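Local coordinates for branched-chain-amino-acid aminotransferase (Pseudomonas aeruginosa, PDB 6NST), which catalyses the reversible transfer of the amino group of leucine, isoleucine and valine to 2-oxoglutarate, using pyridoxal 5'-phosphate as cofactor, at the interface of chains A and B and the interface of chains A and C. Sequence-based numbering; all coordinates share one arbitrary frame. Chains: chain A/B/C, Branched-chain-amino-acid aminotransferase.

Contact 1: the interface of chains A and B. Residues chain A 3, 10, 19, 121, 123, 125; chain B 25, 27, 109.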
# COMPACT_ATOMS: atom_id res chain seq x y z
N MET A 3 -21.51 35.99 -0.58
CA MET A 3 -20.86 36.00 -1.89
C MET A 3 -21.85 36.13 -3.03
O MET A 3 -21.43 36.21 -4.19
CB MET A 3 -20.01 34.74 -2.07
CG MET A 3 -18.76 34.95 -2.89
SD MET A 3 -17.65 36.11 -2.09
CE MET A 3 -16.35 36.24 -3.31
N ILE A 10 -21.44 38.63 -13.77
CA ILE A 10 -20.76 37.35 -13.90
C ILE A 10 -21.02 36.83 -15.31
O ILE A 10 -22.16 36.82 -15.77
CB ILE A 10 -21.25 36.33 -12.85
CG1 ILE A 10 -20.90 36.80 -11.44
CG2 ILE A 10 -20.66 34.95 -13.12
CD1 ILE A 10 -21.50 35.94 -10.35
N TRP A 19 -24.89 39.95 -10.98
CA TRP A 19 -24.26 39.05 -10.01
C TRP A 19 -25.30 38.24 -9.25
O TRP A 19 -25.21 37.01 -9.16
CB TRP A 19 -23.39 39.85 -9.05
CG TRP A 19 -22.43 39.03 -8.26
CD1 TRP A 19 -22.72 38.21 -7.21
CD2 TRP A 19 -21.01 38.94 -8.45
NE1 TRP A 19 -21.58 37.62 -6.73
CE2 TRP A 19 -20.51 38.05 -7.47
CE3 TRP A 19 -20.11 39.53 -9.34
CZ2 TRP A 19 -19.16 37.74 -7.37
CZ3 TRP A 19 -18.77 39.22 -9.24
CH2 TRP A 19 -18.31 38.33 -8.26
N ILE A 121 -19.27 29.35 -15.85
CA ILE A 121 -19.38 30.65 -15.21
C ILE A 121 -17.99 31.17 -14.89
O ILE A 121 -17.08 30.40 -14.57
CB ILE A 121 -20.24 30.60 -13.92
CG1 ILE A 121 -19.71 29.54 -12.95
CG2 ILE A 121 -21.69 30.37 -14.26
CD1 ILE A 121 -18.91 30.12 -11.79
N ALA A 123 -16.57 34.22 -12.52
CA ALA A 123 -16.80 35.29 -11.56
C ALA A 123 -15.46 35.87 -11.11
O ALA A 123 -14.48 35.14 -10.94
CB ALA A 123 -17.58 34.78 -10.35
N TRP A 125 -13.81 38.88 -8.34
CA TRP A 125 -14.01 39.79 -7.22
C TRP A 125 -12.67 40.32 -6.75
O TRP A 125 -11.62 39.69 -6.96
CB TRP A 125 -14.77 39.12 -6.07
CG TRP A 125 -14.12 37.85 -5.59
CD1 TRP A 125 -13.16 37.73 -4.63
CD2 TRP A 125 -14.41 36.52 -6.04
NE1 TRP A 125 -12.82 36.41 -4.46
CE2 TRP A 125 -13.57 35.65 -5.31
CE3 TRP A 125 -15.28 35.98 -6.99
CZ2 TRP A 125 -13.59 34.27 -5.50
CZ3 TRP A 125 -15.30 34.61 -7.17
CH2 TRP A 125 -14.46 33.77 -6.44
N HIS B 25 -27.20 30.48 -5.72
CA HIS B 25 -26.21 31.25 -6.46
C HIS B 25 -25.14 30.33 -7.04
O HIS B 25 -24.82 29.28 -6.48
CB HIS B 25 -25.57 32.31 -5.57
CG HIS B 25 -24.81 33.36 -6.32
ND1 HIS B 25 -23.45 33.29 -6.53
CD2 HIS B 25 -25.23 34.50 -6.92
CE1 HIS B 25 -23.06 34.34 -7.22
NE2 HIS B 25 -24.12 35.09 -7.48
N LEU B 27 -22.02 30.78 -7.24
CA LEU B 27 -20.84 30.73 -6.38
C LEU B 27 -21.11 29.99 -5.08
O LEU B 27 -20.46 30.26 -4.06
CB LEU B 27 -20.33 32.14 -6.10
CG LEU B 27 -19.87 32.90 -7.35
CD1 LEU B 27 -19.27 34.24 -6.99
CD2 LEU B 27 -18.89 32.06 -8.15
N MET B 109 -15.89 32.05 -0.34
CA MET B 109 -15.26 31.26 -1.40
C MET B 109 -13.98 30.57 -0.96
O MET B 109 -13.38 29.84 -1.76
CB MET B 109 -14.98 32.15 -2.62
CG MET B 109 -15.24 31.45 -3.94
SD MET B 109 -16.88 30.72 -4.01
CE MET B 109 -16.88 30.08 -5.68
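B:Leu27 packs its forked tip against A:Trp19, A:Ala123 and A:Trp125. With CG anti to the carbonyl carbon (chi1 -62°), CD1 stands anti to CA (chi2 -175°) and leads towards A:Trp19, while CD2 branches off towards A:Ala123. CD1 meets the benzene rim of A:Trp19 at CZ2, 3.5 Å away, the two side chains crossing at about a right angle. The other branch, CD2, rests against A:Ala123 CB at 3.7 Å. A:Trp125 runs past B:Leu27 in the opposite direction and presents its six-membered ring to B:Met109; B:Met109 CG lies 3.5 Å from A:Trp125 CH2. A:Met3 CG crosses B:Leu27 CD1 at 4.2 Å, while its CE sits over the centre of the A:Trp125 indole and backs it from within chain A.

Beside this close packing lies a polar edge. The imidazole NE2 of B:His25 donates to the backbone carbonyl A:Trp19 O at 2.8 Å, a bent bond (141° at the hydrogen) reaching the oxygen from above the carbonyl plane. Its other nitrogen, ND1, accepts from B:Leu27 N at 3.0 Å, and this pair of bonds fixes the ring's rotation. The A:Trp19 indole is held in turn by NE1 donating to A:Met3 O at 2.9 Å, almost in the ring plane, while A:Ile10 CD1 lies over its face.

Packing is looser at the margin, where A:Ile121 CD1 stays 4.1 Å from B:Leu27 CD2. The patch thus holds loop residues and a strand end of one subunit against strands, a 3-10 helix and an N-terminal loop of the other, and probably helps to build the dimer in which class-IV aminotransferases shape their active sites.

Contact 2: the interface of chains A and C. Residues chain A 144-146, 174, 186, 243; chain C 144-147, 174.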
# COMPACT_ATOMS: atom_id res chain seq x y z
N THR A 144 1.45 18.94 9.79
CA THR A 144 1.25 17.85 8.85
C THR A 144 -0.15 17.27 9.03
O THR A 144 -0.58 16.96 10.15
CB THR A 144 2.30 16.76 9.06
OG1 THR A 144 3.61 17.33 8.92
CG2 THR A 144 2.12 15.65 8.03
N SER A 145 -0.87 17.12 7.92
CA SER A 145 -2.25 16.66 7.97
C SER A 145 -2.32 15.17 8.27
O SER A 145 -1.53 14.38 7.74
CB SER A 145 -2.95 16.95 6.64
OG SER A 145 -4.25 16.37 6.61
N SER A 146 -3.27 14.79 9.12
CA SER A 146 -3.56 13.38 9.36
C SER A 146 -4.40 12.77 8.25
O SER A 146 -4.57 11.54 8.23
CB SER A 146 -4.27 13.20 10.70
OG SER A 146 -5.59 13.72 10.65
N GLU A 174 -8.33 20.97 9.97
CA GLU A 174 -7.53 20.31 11.00
C GLU A 174 -6.34 21.17 11.39
O GLU A 174 -6.03 21.32 12.58
CB GLU A 174 -7.05 18.94 10.51
CG GLU A 174 -6.12 18.24 11.50
CD GLU A 174 -5.55 16.94 10.96
OE1 GLU A 174 -5.28 16.86 9.75
OE2 GLU A 174 -5.38 16.00 11.76
N LEU A 186 0.59 14.49 2.94
CA LEU A 186 1.42 13.35 2.57
C LEU A 186 0.64 12.44 1.63
O LEU A 186 -0.57 12.24 1.80
CB LEU A 186 1.85 12.56 3.81
CG LEU A 186 2.43 13.35 4.98
CD1 LEU A 186 2.71 12.42 6.15
CD2 LEU A 186 3.71 14.08 4.57
N ARG A 243 8.70 13.95 5.51
CA ARG A 243 8.28 15.03 6.40
C ARG A 243 9.45 15.53 7.26
O ARG A 243 9.58 16.73 7.49
CB ARG A 243 7.11 14.58 7.28
CG ARG A 243 7.48 13.56 8.35
CD ARG A 243 6.58 13.73 9.57
NE ARG A 243 5.28 13.10 9.37
CZ ARG A 243 4.18 13.44 10.02
NH1 ARG A 243 3.05 12.80 9.77
NH2 ARG A 243 4.20 14.42 10.91
N THR C 144 -6.58 12.86 15.66
CA THR C 144 -5.98 11.79 14.87
C THR C 144 -4.54 12.15 14.52
O THR C 144 -4.24 13.28 14.13
CB THR C 144 -6.79 11.55 13.60
OG1 THR C 144 -8.14 11.20 13.96
CG2 THR C 144 -6.18 10.42 12.78
N SER C 145 -3.64 11.18 14.68
CA SER C 145 -2.23 11.43 14.46
C SER C 145 -1.90 11.44 12.97
O SER C 145 -2.44 10.65 12.20
CB SER C 145 -1.39 10.35 15.16
OG SER C 145 -0.01 10.57 14.93
N SER C 146 -1.01 12.35 12.58
CA SER C 146 -0.51 12.35 11.21
C SER C 146 0.61 11.33 11.01
O SER C 146 1.03 11.11 9.87
CB SER C 146 -0.01 13.74 10.82
OG SER C 146 1.18 14.08 11.52
N PHE C 147 1.10 10.73 12.09
CA PHE C 147 2.08 9.65 12.00
C PHE C 147 1.35 8.32 11.85
O PHE C 147 0.43 8.02 12.62
CB PHE C 147 2.99 9.62 13.22
CG PHE C 147 3.79 10.86 13.42
CD1 PHE C 147 4.98 11.05 12.73
CD2 PHE C 147 3.36 11.85 14.28
CE1 PHE C 147 5.73 12.19 12.91
CE2 PHE C 147 4.10 13.00 14.46
CZ PHE C 147 5.29 13.17 13.78
N GLU C 174 2.42 15.54 19.24
CA GLU C 174 1.67 16.23 18.19
C GLU C 174 0.25 16.56 18.64
O GLU C 174 -0.24 17.67 18.41
CB GLU C 174 1.63 15.37 16.92
CG GLU C 174 0.77 15.96 15.82
CD GLU C 174 0.48 14.97 14.70
OE1 GLU C 174 0.38 13.76 14.98
OE2 GLU C 174 0.37 15.41 13.54
O HOH W 1 -3.64 15.72 13.54
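A:Arg243 reaches C:Ser146 and C:Phe147 by placing CG between its backbone N and carbonyl carbon (chi1 71°) and then bending at chi2 and chi3, which turns the guanidinium towards chain C. C:Ser146 adopts the same kind of first torsion (chi1 70°), and its hydroxyl is presented to the arginine. The grip is end-on: both terminal nitrogens donate to C:Ser146 OG, NH1 at 2.9 Å and NH2 at 3.1 Å, with the oxygen exactly in the guanidinium plane.

One face of the guanidinium lies on the C:Phe147 ring, the two planes being 20° apart. NH2 stands 3.6 Å from the ring centroid in a cation-pi contact, offset towards the rim. A:Thr144 CG2 packs on the opposite face, so the flat group is sandwiched between the subunits.

The serine that receives these bonds is itself oriented by a carboxylate. C:Ser146 OG donates to C:Glu174 OE2 at 2.5 Å on its syn side, while OE1 accepts from C:Ser146 N and C:Ser145 OG. The latter hydroxyl also accepts from C:Phe147 N, tying the stacked residue into the same network. C:Glu174 OE2 lies 4.7 Å from A:Arg243 NH2, not in contact, but the opposite charges may help to hold the hydroxyl between them.

Nearer the two-fold axis the equivalent turns meet directly, A:Ser146 CA lying 3.7 Å from C:Ser146 CA, and each serine CB faces the Thr144 methyl of the other chain. This two-fold, turn-to-turn interface probably helps to join subunits in the deposited hexamer. The carboxylate of A:Glu174 and the carbonyl of C:Thr144 are joined by a water, which lies 2.5 Å from A:Glu174 OE2 and 2.6 Å from C:Thr144 O.

The C-alpha centres of contact 1 and contact 2 are about 34 Å apart, and the patches share no residue. On the face given here, chain A enters contact 1 through strands 9-12 and 118-126, the 3-10 helix 19-21 and the loop at A:Met3, and contact 2 through strand 140-145, the turn after it and helices 166-177 and 243-247. Different surfaces therefore bind B and C, each through its own two-fold axis. Contact 1 is largely apolar, contact 2 mainly polar. Repeated through the six copies of the deposited assembly, the two kinds of interface would suit a hexamer of three dimers, with contact 2 probably joining dimers.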